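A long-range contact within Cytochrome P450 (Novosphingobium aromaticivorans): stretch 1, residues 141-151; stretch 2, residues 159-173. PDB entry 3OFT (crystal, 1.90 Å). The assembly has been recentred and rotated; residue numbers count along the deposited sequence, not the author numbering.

Stretch 1 141-151: AEILPLNIFLT
Stretch 2 159-173: DRPRLRQLGVQLTRP

Two helices of one chain, 144-151 and 160-171, meet with their N-to-C directions 129° apart and their axes 10.3 Å apart at closest approach, so stretch 2 runs broadly back along stretch 1. The CA register follows this reversal: Glu142 CA lies 6.6 Å from Thr171 CA, Asn147 CA 7.1 Å from Arg164 CA, and Leu150 CA 7.3 Å from Arg160 CA. Together the stretches bury 587 Å², summed over both sides. Helix 160-171 is kinked where the N atoms of Gln169 and Leu170 lack a bond to the preceding turn; phi/psi of -131/75° at Arg172 marks its exit.

Glu142, in the loop before the first helix (phi/psi -84/-1°), directs CB toward stretch 2 and extends its side chain with chi1 m, chi2 t and chi3 180°. Its OE2 reaches Arg172 CD at 3.2 Å, but OE2 to Arg172 NE is 4.4 Å, so the opposite charges are near each other without forming a salt bridge. Glu142 O also packs against Thr171 CB at 4.0 Å.

Four residues on, Leu146 (chi1 t, chi2 p) is the knob in a hole formed by Arg164, Gly167, Val168 and Thr171. Its CD2 sits 3.6 Å from Gly167 CA and 3.5 Å from Arg164 O. Glycine is what admits this methyl: an ideal CB on Gly167 would point toward stretch 1 and lie 2.3 Å from Leu146 CD2, a clash. Leu146 CB meets Thr171 CG2 at 3.7 Å, with Thr171 chi1 at p.

Asn147 (chi1 m, chi2 -2°) bonds through both backbone and side chain. Its CB points sideways, yet OD1 accepts from Arg164 NE at 3.0 Å with an N-H...O angle of 140°. Arg164 bends to get there, with chi1 -135°, chi2 t, chi3 -102° and chi4 123°. Asn147 O, which already accepts from Thr151 N within the helix at 3.2 Å, also receives Arg160 NH2 at 3.1 Å and 151°, near the guanidinium plane.

Leu150, at chi1 -92° and chi2 3°, lies between rotamer wells. Its CD1 makes apolar contact with Leu163 CB at 4.3 Å (Leu163 chi1 m, chi2 t), while its CB packs 3.4 Å from Arg160 NH1.

At Thr151 (chi1 m), OG1 accepts a weak hydrogen bond from Arg160 NH1 at 3.2 Å and 134°. Arg160 thus spans one helical turn, its two terminal nitrogens serving Asn147 O and Thr151 OG1, with chi1 m, chi2 t, chi3 p and chi4 92°.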

# COMPACT_ATOMS: atom_id res chain seq x y z
N ALA A 141 -0.85 8.35 11.53
CA ALA A 141 -0.72 7.46 10.36
C ALA A 141 -0.80 8.23 9.06
O ALA A 141 -0.06 7.93 8.13
CB ALA A 141 -1.81 6.32 10.38
N GLU A 142 -1.72 9.18 8.98
CA GLU A 142 -1.91 9.96 7.76
C GLU A 142 -0.95 11.15 7.65
O GLU A 142 -1.04 11.88 6.68
CB GLU A 142 -3.38 10.44 7.60
CG GLU A 142 -4.26 9.32 7.00
CD GLU A 142 -5.80 9.49 7.12
OE1 GLU A 142 -6.48 8.57 6.62
OE2 GLU A 142 -6.31 10.47 7.71
N ILE A 143 -0.09 11.34 8.65
CA ILE A 143 0.83 12.47 8.65
C ILE A 143 2.23 11.96 8.29
O ILE A 143 2.95 12.57 7.49
CB ILE A 143 0.85 13.15 10.05
CG1 ILE A 143 -0.53 13.69 10.42
CG2 ILE A 143 1.94 14.26 10.16
CD1 ILE A 143 -1.04 14.79 9.49
N LEU A 144 2.61 10.83 8.88
CA LEU A 144 3.97 10.33 8.71
C LEU A 144 4.42 10.13 7.24
O LEU A 144 5.54 10.53 6.90
CB LEU A 144 4.20 9.07 9.52
CG LEU A 144 5.67 8.59 9.52
CD1 LEU A 144 6.54 9.46 10.42
CD2 LEU A 144 5.78 7.14 9.96
N PRO A 145 3.59 9.48 6.39
CA PRO A 145 4.08 9.18 5.03
C PRO A 145 4.40 10.44 4.22
O PRO A 145 5.36 10.44 3.47
CB PRO A 145 2.92 8.40 4.39
CG PRO A 145 2.19 7.78 5.59
CD PRO A 145 2.26 8.88 6.62
N LEU A 146 3.60 11.49 4.38
CA LEU A 146 3.93 12.74 3.68
C LEU A 146 5.21 13.36 4.22
O LEU A 146 6.03 13.79 3.43
CB LEU A 146 2.78 13.76 3.70
CG LEU A 146 3.11 15.03 2.88
CD1 LEU A 146 3.25 14.74 1.35
CD2 LEU A 146 2.05 16.13 3.11
N ASN A 147 5.37 13.42 5.55
CA ASN A 147 6.66 13.86 6.13
C ASN A 147 7.84 13.06 5.62
O ASN A 147 8.91 13.61 5.32
CB ASN A 147 6.67 13.85 7.67
CG ASN A 147 5.74 14.90 8.27
OD1 ASN A 147 5.12 15.67 7.54
ND2 ASN A 147 5.62 14.90 9.61
N ILE A 148 7.67 11.75 5.53
CA ILE A 148 8.75 10.93 4.98
C ILE A 148 9.02 11.29 3.52
O ILE A 148 10.17 11.42 3.10
CB ILE A 148 8.46 9.43 5.20
CG1 ILE A 148 8.57 9.08 6.69
CG2 ILE A 148 9.35 8.57 4.32
CD1 ILE A 148 8.08 7.68 6.99
N PHE A 149 7.96 11.49 2.74
CA PHE A 149 8.14 11.82 1.32
C PHE A 149 9.03 13.03 1.15
O PHE A 149 9.93 13.04 0.29
CB PHE A 149 6.80 12.18 0.70
CG PHE A 149 6.91 12.62 -0.73
CD1 PHE A 149 7.12 11.68 -1.74
CD2 PHE A 149 6.85 13.98 -1.05
CE1 PHE A 149 7.21 12.11 -3.08
CE2 PHE A 149 6.93 14.40 -2.38
CZ PHE A 149 7.11 13.45 -3.39
N LEU A 150 8.74 14.07 1.93
CA LEU A 150 9.51 15.32 1.85
C LEU A 150 10.99 15.10 2.18
O LEU A 150 11.90 15.76 1.61
CB LEU A 150 8.92 16.33 2.85
CG LEU A 150 7.84 17.32 2.40
CD1 LEU A 150 7.39 17.18 0.96
CD2 LEU A 150 6.70 17.47 3.39
N THR A 151 11.24 14.19 3.13
CA THR A 151 12.61 13.72 3.41
C THR A 151 13.23 12.96 2.25
O THR A 151 14.39 13.24 1.88
CB THR A 151 12.66 12.90 4.74
OG1 THR A 151 12.14 13.71 5.78
CG2 THR A 151 14.09 12.52 5.11
N ASP A 159 11.01 24.96 3.89
CA ASP A 159 9.79 24.84 3.07
C ASP A 159 8.80 23.78 3.57
O ASP A 159 7.67 23.72 3.10
CB ASP A 159 10.13 24.52 1.61
CG ASP A 159 10.82 25.68 0.90
OD1 ASP A 159 10.25 26.80 0.82
OD2 ASP A 159 11.93 25.44 0.39
N ARG A 160 9.22 22.95 4.53
CA ARG A 160 8.39 21.85 5.02
C ARG A 160 6.98 22.20 5.51
O ARG A 160 6.04 21.53 5.11
CB ARG A 160 9.16 20.98 6.03
CG ARG A 160 10.36 20.24 5.39
CD ARG A 160 11.16 19.41 6.42
NE ARG A 160 10.41 18.27 6.94
CZ ARG A 160 10.44 17.03 6.43
NH1 ARG A 160 11.21 16.76 5.37
NH2 ARG A 160 9.69 16.07 7.00
N PRO A 161 6.82 23.24 6.36
CA PRO A 161 5.44 23.59 6.79
C PRO A 161 4.51 23.95 5.63
O PRO A 161 3.37 23.47 5.59
CB PRO A 161 5.64 24.81 7.72
CG PRO A 161 7.08 24.72 8.17
CD PRO A 161 7.83 24.11 7.01
N ARG A 162 5.00 24.76 4.69
CA ARG A 162 4.23 25.09 3.49
C ARG A 162 3.95 23.80 2.70
O ARG A 162 2.80 23.51 2.38
CB ARG A 162 4.97 26.12 2.62
CG ARG A 162 4.15 26.61 1.42
CD ARG A 162 4.84 27.75 0.64
NE ARG A 162 6.16 27.35 0.16
CZ ARG A 162 6.39 26.58 -0.91
NH1 ARG A 162 5.38 26.14 -1.65
NH2 ARG A 162 7.63 26.27 -1.25
N LEU A 163 5.00 23.02 2.43
CA LEU A 163 4.86 21.82 1.61
C LEU A 163 3.97 20.75 2.26
O LEU A 163 3.25 20.03 1.57
CB LEU A 163 6.23 21.28 1.21
CG LEU A 163 6.99 22.17 0.23
CD1 LEU A 163 8.37 21.59 -0.09
CD2 LEU A 163 6.15 22.40 -1.06
N ARG A 164 4.00 20.69 3.59
CA ARG A 164 3.17 19.79 4.38
C ARG A 164 1.69 20.18 4.20
O ARG A 164 0.84 19.32 3.95
CB ARG A 164 3.59 19.89 5.86
CG ARG A 164 3.72 18.58 6.57
CD ARG A 164 4.11 18.78 8.06
NE ARG A 164 5.53 18.53 8.29
CZ ARG A 164 6.43 19.37 8.80
NH1 ARG A 164 6.08 20.61 9.17
NH2 ARG A 164 7.70 18.97 8.95
N GLN A 165 1.38 21.47 4.30
CA GLN A 165 -0.00 21.94 4.12
C GLN A 165 -0.53 21.75 2.70
O GLN A 165 -1.65 21.25 2.51
CB GLN A 165 -0.17 23.37 4.61
CG GLN A 165 -0.74 23.43 6.04
CD GLN A 165 -0.56 24.79 6.71
OE1 GLN A 165 -0.54 25.84 6.03
NE2 GLN A 165 -0.41 24.79 8.04
N LEU A 166 0.28 22.11 1.70
CA LEU A 166 -0.05 21.83 0.29
C LEU A 166 -0.36 20.34 0.06
O LEU A 166 -1.28 19.98 -0.69
CB LEU A 166 1.13 22.26 -0.61
CG LEU A 166 1.21 23.57 -1.43
CD1 LEU A 166 0.21 24.65 -1.02
CD2 LEU A 166 2.64 24.13 -1.44
N GLY A 167 0.43 19.48 0.71
CA GLY A 167 0.24 18.03 0.61
C GLY A 167 -1.06 17.46 1.17
O GLY A 167 -1.52 16.45 0.68
N VAL A 168 -1.66 18.09 2.19
CA VAL A 168 -2.88 17.56 2.86
C VAL A 168 -4.07 17.21 1.92
O VAL A 168 -4.78 16.21 2.15
CB VAL A 168 -3.34 18.42 4.12
CG1 VAL A 168 -4.12 17.57 5.11
CG2 VAL A 168 -2.16 18.99 4.86
N GLN A 169 -4.27 17.99 0.86
CA GLN A 169 -5.27 17.66 -0.19
C GLN A 169 -5.14 16.25 -0.82
O GLN A 169 -6.11 15.69 -1.37
CB GLN A 169 -5.16 18.69 -1.32
CG GLN A 169 -6.17 19.80 -1.25
CD GLN A 169 -6.33 20.51 -2.59
OE1 GLN A 169 -5.50 20.36 -3.50
NE2 GLN A 169 -7.41 21.30 -2.71
N LEU A 170 -3.92 15.71 -0.76
CA LEU A 170 -3.55 14.50 -1.49
C LEU A 170 -3.42 13.28 -0.56
O LEU A 170 -3.62 12.15 -0.99
CB LEU A 170 -2.23 14.72 -2.25
CG LEU A 170 -2.02 16.02 -3.04
CD1 LEU A 170 -0.58 16.13 -3.44
CD2 LEU A 170 -2.92 16.09 -4.27
N THR A 171 -3.09 13.53 0.71
CA THR A 171 -2.99 12.46 1.70
C THR A 171 -4.39 12.04 2.16
O THR A 171 -4.60 10.89 2.55
CB THR A 171 -2.18 12.90 2.96
OG1 THR A 171 -2.81 14.03 3.58
CG2 THR A 171 -0.73 13.24 2.62
N ARG A 172 -5.33 12.98 2.11
CA ARG A 172 -6.67 12.73 2.60
C ARG A 172 -7.71 13.18 1.57
O ARG A 172 -8.34 14.23 1.76
CB ARG A 172 -6.88 13.45 3.93
CG ARG A 172 -6.81 12.52 5.16
CD ARG A 172 -7.07 13.30 6.46
NE ARG A 172 -8.25 14.18 6.38
CZ ARG A 172 -8.19 15.49 6.15
NH1 ARG A 172 -7.01 16.09 5.98
NH2 ARG A 172 -9.31 16.20 6.08
N PRO A 173 -7.88 12.40 0.47
CA PRO A 173 -8.81 12.76 -0.61
C PRO A 173 -10.23 13.01 -0.11
O PRO A 173 -10.76 12.26 0.72
CB PRO A 173 -8.76 11.54 -1.56
CG PRO A 173 -7.43 10.93 -1.30
CD PRO A 173 -7.22 11.11 0.19